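Local atomic coordinates of protein translation elongation factor 1A (Methanosarcina mazei, PDB entry 3WND), a protein that binds cysteinyl-tRNA(Cys) in its GTP-bound form and belongs with the SelB/EF-Tu/aIF2 gamma-like GTPases, probably acting as a translation elongation factor. Residues A67-Y70 and K75-I78; K44-S47 and T51-N54; C103-D108 and L359-A364. All blocks are in the same frame, centred on the assembly; numbering follows the deposited sequence.

Interaction 1: A67-Y70 and K75-I78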
# COMPACT_ATOMS: atom_id res chain seq x y z
N ALA A 67 7.49 0.70 5.89
CA ALA A 67 6.61 -0.19 6.71
C ALA A 67 7.38 -0.78 7.91
O ALA A 67 7.71 -2.01 7.97
CB ALA A 67 6.08 -1.35 5.80
N HIS A 68 7.75 0.09 8.84
CA HIS A 68 8.73 -0.32 9.87
C HIS A 68 8.25 -1.30 10.87
O HIS A 68 9.09 -1.85 11.58
CB HIS A 68 9.38 0.92 10.54
CG HIS A 68 8.41 1.70 11.41
ND1 HIS A 68 7.78 2.88 11.00
CD2 HIS A 68 7.80 1.34 12.58
CE1 HIS A 68 6.94 3.28 11.93
NE2 HIS A 68 6.95 2.37 12.93
N SER A 69 6.92 -1.51 10.95
CA SER A 69 6.33 -2.48 11.87
C SER A 69 6.09 -3.84 11.25
O SER A 69 5.58 -4.69 11.88
CB SER A 69 5.05 -1.96 12.63
OG SER A 69 5.32 -0.72 13.17
N TYR A 70 6.53 -4.02 10.02
CA TYR A 70 6.59 -5.35 9.39
C TYR A 70 8.05 -5.79 9.56
O TYR A 70 8.97 -4.98 9.31
CB TYR A 70 6.18 -5.19 7.90
CG TYR A 70 6.35 -6.48 7.17
CD1 TYR A 70 5.34 -7.49 7.23
CD2 TYR A 70 7.60 -6.79 6.59
CE1 TYR A 70 5.55 -8.73 6.65
CE2 TYR A 70 7.82 -8.07 6.02
CZ TYR A 70 6.80 -9.00 6.02
OH TYR A 70 6.98 -10.23 5.50
N LYS A 75 -0.51 -5.39 8.95
CA LYS A 75 -1.16 -4.09 8.70
C LYS A 75 -0.13 -3.02 8.26
O LYS A 75 -0.41 -2.19 7.38
CB LYS A 75 -1.93 -3.68 10.00
CG LYS A 75 -2.34 -2.21 10.11
CD LYS A 75 -3.04 -1.94 11.45
CE LYS A 75 -3.59 -0.47 11.51
NZ LYS A 75 -4.55 -0.18 12.65
N SER A 76 1.09 -3.05 8.86
CA SER A 76 2.08 -2.05 8.48
C SER A 76 2.40 -2.20 6.99
O SER A 76 2.41 -1.21 6.23
CB SER A 76 3.33 -2.22 9.36
OG SER A 76 4.42 -1.29 8.93
N LEU A 77 2.67 -3.44 6.58
CA LEU A 77 3.00 -3.68 5.18
C LEU A 77 1.84 -3.35 4.23
O LEU A 77 2.01 -2.71 3.20
CB LEU A 77 3.38 -5.16 5.00
CG LEU A 77 3.71 -5.63 3.57
CD1 LEU A 77 5.00 -5.04 3.07
CD2 LEU A 77 3.77 -7.17 3.59
N ILE A 78 0.65 -3.85 4.58
CA ILE A 78 -0.47 -3.73 3.65
C ILE A 78 -0.91 -2.28 3.58
O ILE A 78 -1.31 -1.81 2.53
CB ILE A 78 -1.59 -4.71 3.97
CG1 ILE A 78 -1.07 -6.18 3.95
CG2 ILE A 78 -2.79 -4.39 3.02
CD1 ILE A 78 -0.39 -6.53 2.62

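Interaction 2: K44-S47 and T51-N54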
# COMPACT_ATOMS: atom_id res chain seq x y z
N LYS A 44 11.68 12.92 7.50
CA LYS A 44 10.80 12.20 8.35
C LYS A 44 9.57 13.05 8.63
O LYS A 44 9.67 14.22 9.07
CB LYS A 44 11.47 11.74 9.62
CG LYS A 44 10.67 10.74 10.44
CD LYS A 44 11.55 10.16 11.57
CE LYS A 44 10.59 9.43 12.47
NZ LYS A 44 11.10 8.89 13.75
N GLY A 45 8.39 12.45 8.36
CA GLY A 45 7.12 13.13 8.58
C GLY A 45 6.29 12.31 9.54
O GLY A 45 6.77 11.84 10.58
N THR A 46 5.04 12.04 9.13
CA THR A 46 4.10 11.29 9.98
C THR A 46 4.65 9.92 10.33
O THR A 46 5.21 9.21 9.48
CB THR A 46 2.78 11.12 9.19
OG1 THR A 46 2.32 12.42 8.84
CG2 THR A 46 1.76 10.50 10.06
N SER A 47 4.54 9.54 11.58
CA SER A 47 5.06 8.29 12.06
C SER A 47 4.11 7.63 13.05
O SER A 47 3.77 8.25 14.03
CB SER A 47 6.41 8.57 12.76
OG SER A 47 7.09 7.35 13.09
N THR A 51 6.05 4.91 8.66
CA THR A 51 6.64 6.27 8.67
C THR A 51 6.83 6.85 7.30
O THR A 51 7.35 6.19 6.41
CB THR A 51 8.00 6.28 9.47
OG1 THR A 51 7.80 5.76 10.81
CG2 THR A 51 8.60 7.63 9.56
N MET A 52 6.37 8.09 7.12
CA MET A 52 6.45 8.76 5.86
C MET A 52 7.72 9.56 5.87
O MET A 52 8.07 10.19 6.89
CB MET A 52 5.40 9.83 5.61
CG MET A 52 4.00 9.58 6.08
SD MET A 52 3.48 7.87 5.95
CE MET A 52 2.64 7.96 4.41
N TYR A 53 8.38 9.55 4.74
CA TYR A 53 9.56 10.35 4.49
C TYR A 53 9.24 11.14 3.24
O TYR A 53 9.10 10.59 2.15
CB TYR A 53 10.83 9.51 4.27
CG TYR A 53 11.24 8.82 5.56
CD1 TYR A 53 10.73 7.59 5.92
CD2 TYR A 53 12.16 9.43 6.43
CE1 TYR A 53 11.04 6.98 7.15
CE2 TYR A 53 12.52 8.81 7.64
CZ TYR A 53 11.97 7.59 7.99
OH TYR A 53 12.30 6.91 9.14
N ASN A 54 9.01 12.43 3.46
CA ASN A 54 8.62 13.29 2.35
C ASN A 54 9.75 13.94 1.65
O ASN A 54 10.76 14.40 2.26
CB ASN A 54 7.67 14.38 2.87
CG ASN A 54 6.49 13.78 3.60
OD1 ASN A 54 5.69 13.04 3.00
ND2 ASN A 54 6.35 14.09 4.89
O HOH W 1 8.35 15.58 6.40
O HOH W 2 3.94 13.24 6.74

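Interaction 3: C103-D108 and L359-A364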
# COMPACT_ATOMS: atom_id res chain seq x y z
N CYS A 103 6.86 -11.26 1.59
CA CYS A 103 6.64 -9.97 0.81
C CYS A 103 6.40 -10.20 -0.68
O CYS A 103 5.56 -9.53 -1.29
CB CYS A 103 7.90 -9.05 0.93
SG CYS A 103 7.96 -8.26 2.57
N ILE A 104 7.22 -11.09 -1.30
CA ILE A 104 6.99 -11.45 -2.69
C ILE A 104 5.61 -12.01 -2.90
O ILE A 104 4.91 -11.61 -3.81
CB ILE A 104 8.06 -12.48 -3.15
CG1 ILE A 104 9.41 -11.73 -3.22
CG2 ILE A 104 7.69 -13.13 -4.51
CD1 ILE A 104 10.59 -12.68 -3.48
N ILE A 105 5.15 -12.92 -2.01
CA ILE A 105 3.84 -13.50 -2.13
C ILE A 105 2.76 -12.41 -1.97
O ILE A 105 1.79 -12.37 -2.77
CB ILE A 105 3.68 -14.61 -1.10
CG1 ILE A 105 4.41 -15.86 -1.63
CG2 ILE A 105 2.19 -14.92 -0.94
CD1 ILE A 105 4.67 -16.87 -0.54
N ALA A 106 2.97 -11.51 -1.02
CA ALA A 106 1.98 -10.42 -0.83
C ALA A 106 1.87 -9.53 -2.04
O ALA A 106 0.75 -9.20 -2.47
CB ALA A 106 2.29 -9.57 0.38
N LEU A 107 3.04 -9.10 -2.59
CA LEU A 107 2.98 -8.22 -3.75
C LEU A 107 2.26 -8.93 -4.87
O LEU A 107 1.49 -8.28 -5.64
CB LEU A 107 4.42 -7.91 -4.17
CG LEU A 107 5.19 -6.94 -3.22
CD1 LEU A 107 6.71 -6.97 -3.55
CD2 LEU A 107 4.61 -5.50 -3.33
N ASP A 108 2.52 -10.23 -5.03
CA ASP A 108 1.93 -10.96 -6.16
C ASP A 108 0.43 -11.18 -5.97
O ASP A 108 -0.34 -10.99 -6.91
CB ASP A 108 2.73 -12.27 -6.39
CG ASP A 108 2.25 -13.02 -7.56
OD1 ASP A 108 2.41 -12.56 -8.73
OD2 ASP A 108 1.82 -14.15 -7.30
N LEU A 359 0.39 -18.37 10.83
CA LEU A 359 1.32 -19.14 9.99
C LEU A 359 2.68 -18.46 9.88
O LEU A 359 2.88 -17.33 10.34
CB LEU A 359 0.71 -19.37 8.60
CG LEU A 359 -0.58 -20.19 8.63
CD1 LEU A 359 -1.24 -20.33 7.25
CD2 LEU A 359 -0.30 -21.58 9.25
N THR A 360 3.63 -19.14 9.25
CA THR A 360 4.91 -18.47 8.96
C THR A 360 4.81 -17.50 7.79
O THR A 360 5.24 -16.34 7.88
CB THR A 360 6.01 -19.53 8.61
OG1 THR A 360 6.06 -20.48 9.66
CG2 THR A 360 7.39 -18.89 8.45
N GLN A 361 4.32 -18.01 6.69
CA GLN A 361 3.99 -17.19 5.50
C GLN A 361 2.45 -16.98 5.77
O GLN A 361 1.68 -17.90 5.66
CB GLN A 361 4.29 -17.99 4.24
CG GLN A 361 4.25 -17.17 2.93
CD GLN A 361 2.88 -16.59 2.64
OE1 GLN A 361 2.63 -15.37 2.91
NE2 GLN A 361 1.97 -17.44 2.12
N ARG A 362 2.08 -15.74 6.03
CA ARG A 362 0.75 -15.48 6.58
C ARG A 362 -0.31 -15.16 5.53
O ARG A 362 -1.47 -15.06 5.85
CB ARG A 362 0.82 -14.35 7.60
CG ARG A 362 1.66 -14.76 8.78
CD ARG A 362 2.08 -13.61 9.70
NE ARG A 362 3.21 -12.89 9.10
CZ ARG A 362 3.83 -11.87 9.69
NH1 ARG A 362 3.45 -11.39 10.92
NH2 ARG A 362 4.83 -11.30 9.03
N PHE A 363 0.09 -14.88 4.30
CA PHE A 363 -0.91 -14.52 3.26
C PHE A 363 -1.50 -15.73 2.64
O PHE A 363 -0.79 -16.64 2.19
CB PHE A 363 -0.30 -13.60 2.20
CG PHE A 363 -0.01 -12.23 2.74
CD1 PHE A 363 -1.06 -11.30 2.98
CD2 PHE A 363 1.28 -11.89 3.16
CE1 PHE A 363 -0.74 -10.02 3.58
CE2 PHE A 363 1.58 -10.65 3.76
CZ PHE A 363 0.57 -9.70 3.93
N ALA A 364 -2.83 -15.76 2.65
CA ALA A 364 -3.57 -16.93 2.23
C ALA A 364 -4.24 -16.82 0.88
O ALA A 364 -4.38 -17.83 0.19
CB ALA A 364 -4.62 -17.28 3.32

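Interaction 1: A67-Y70 and K75-I78
Ala67 and Ser76 approach to 5.2 Å between their CA atoms where a type I beta turn, closed by the bond from Tyr70 N to Ala67 O, rests against the first half of helix 74-83. Ser76 turns its hydroxyl toward the turn backbone: OG lies 3.2 Å from Ala67 C and 3.5 Å from Ala67 CB, while Ser76 CB meets Ser69 CB at 3.7 Å. The clear polar partner of Ser76 OG is Asp49 O, which also accepts the hydroxyl of Ser69, so one carbonyl ties turn and helix together. Segment 67-70 follows strand 61-66 and leads into helix 74-83, the place of the switch II region in translational GTPases, close to the GDP-binding residues Arg34 and Thr35. At the far end of the turn, Tyr70 and Leu77 run side by side and point the same way. Both hold CG anti to the backbone N (chi1 174° and 178°), which brings Leu77 CB to 3.8 Å from Tyr70 CD1 and sets Leu77 CD2 over one ring face, 4.2 Å from the centroid and nearer the rim than the middle, a CH-pi contact. Glu102 hydrogen-bonds Tyr70 OH, and Arg34 reaches Tyr70 O.

Interaction 2: K44-S47 and T51-N54
Gly45 N donates to Met52 O at 2.7 Å, and Met52 N returns a bond to Thr46 O at 2.9 Å; the second is the straighter, with 171° at the hydrogen. These two backbone bonds lie between the antiparallel non-hydrogen-bonded pairs Lys44-Tyr53 and Ser47-Thr51. Because Gly45 and Thr46 together stand opposite the single residue Met52, the register slips by one: a beta bulge in strand 43-47. Thr46 O also receives a CA-H...O contact from Thr51.

Water extends the polar links along one margin. Asn54 ND2 donates to two waters; one, 2.9 Å from Thr46 N, takes that N-H as well, and the other gives a weak bond to Lys44 O. The hydroxyls of Ser47 and Thr51 lie within hydrogen-bonding distance of each other, though the exact place of Thr51 OG1 is doubtful.

Among the apolar contacts, the extended Lys44 chain crosses Tyr53 and Thr51 at a slant, CB 3.7 Å from Tyr53 CE2 and CG 3.8 Å from Thr51 CG2; CG anti to the backbone N (chi1 -169°) lays its methylenes alongside them. Met52 CG packs on Thr46 CB at 3.7 Å; its chain then bends away to Val63 and Val65. Tyr53 is also backed by helix 34-39, touching Thr35 of the GDP site.

The whole is a bulged beta hairpin at the edge of the mixed sheet of the GTPase domain, where strand 51-55 pairs antiparallel with strand 61-66, as in the Ras-like fold.

Interaction 3: C103-D108 and L359-A364
Ile105, the residue most buried by this contact, comes from helix 98-109 to meet the side chain of Gln361 from the opposite direction. Its CD1 presses on Gln361 CG at 3.5 Å and lies 3.7 Å from Gln361 CD, while its CG2 lies near both amide heteroatoms and reaches Phe363 CB at 4.2 Å.

Phe363 offers a ring face to the next residue of the same helix. Ala106 CB sits over that face, displaced toward the rim, 3.9 Å from the centroid and 3.6 Å from Phe363 CE2: a CH-pi contact. The ring also touches Leu74 and Ile78, so it meets both helix 98-109 and helix 74-83.

Gln361 presents its amide as a fixed surface because it is bonded at both ends to the backbone of Phe363. Phe363 N donates to Gln361 OE1 at 2.9 Å from above the carbonyl plane, whereas Gln361 NE2 donates to Phe363 O at 2.9 Å in the plane of that carbonyl, on a lone pair. The bend at chi2 (-64°) turns the amide back toward Phe363, and NE2 finds a second acceptor in Phe292 O. Next to this contact, Arg362 forms a salt bridge with Glu102 of helix 98-109.

Such packing of a GTPase-domain helix against the C-terminal beta domain is an interdomain interface, consistent with the domain 1-domain 3 contact of EF-Tu-like factors.

Along the chain the contacts come in series: interaction 2, then interaction 1, then interaction 3, whose two segments are about 250 residues apart. Strand 61-66 leads from the hairpin of interaction 2 into the turn of interaction 1; their centres are about 14 Å apart. Interaction 1 in turn lies about 13 Å from interaction 3, centre to centre, and abuts it through Tyr70 on Cys103 and Ile78 on Phe363. Interactions 2 and 3 do not touch, their centres being about 25 Å apart. The turn and helix 74-83, the region that, as in EF-Tu-like factors, probably responds to the nucleotide, thus lie against the C-terminal beta domain.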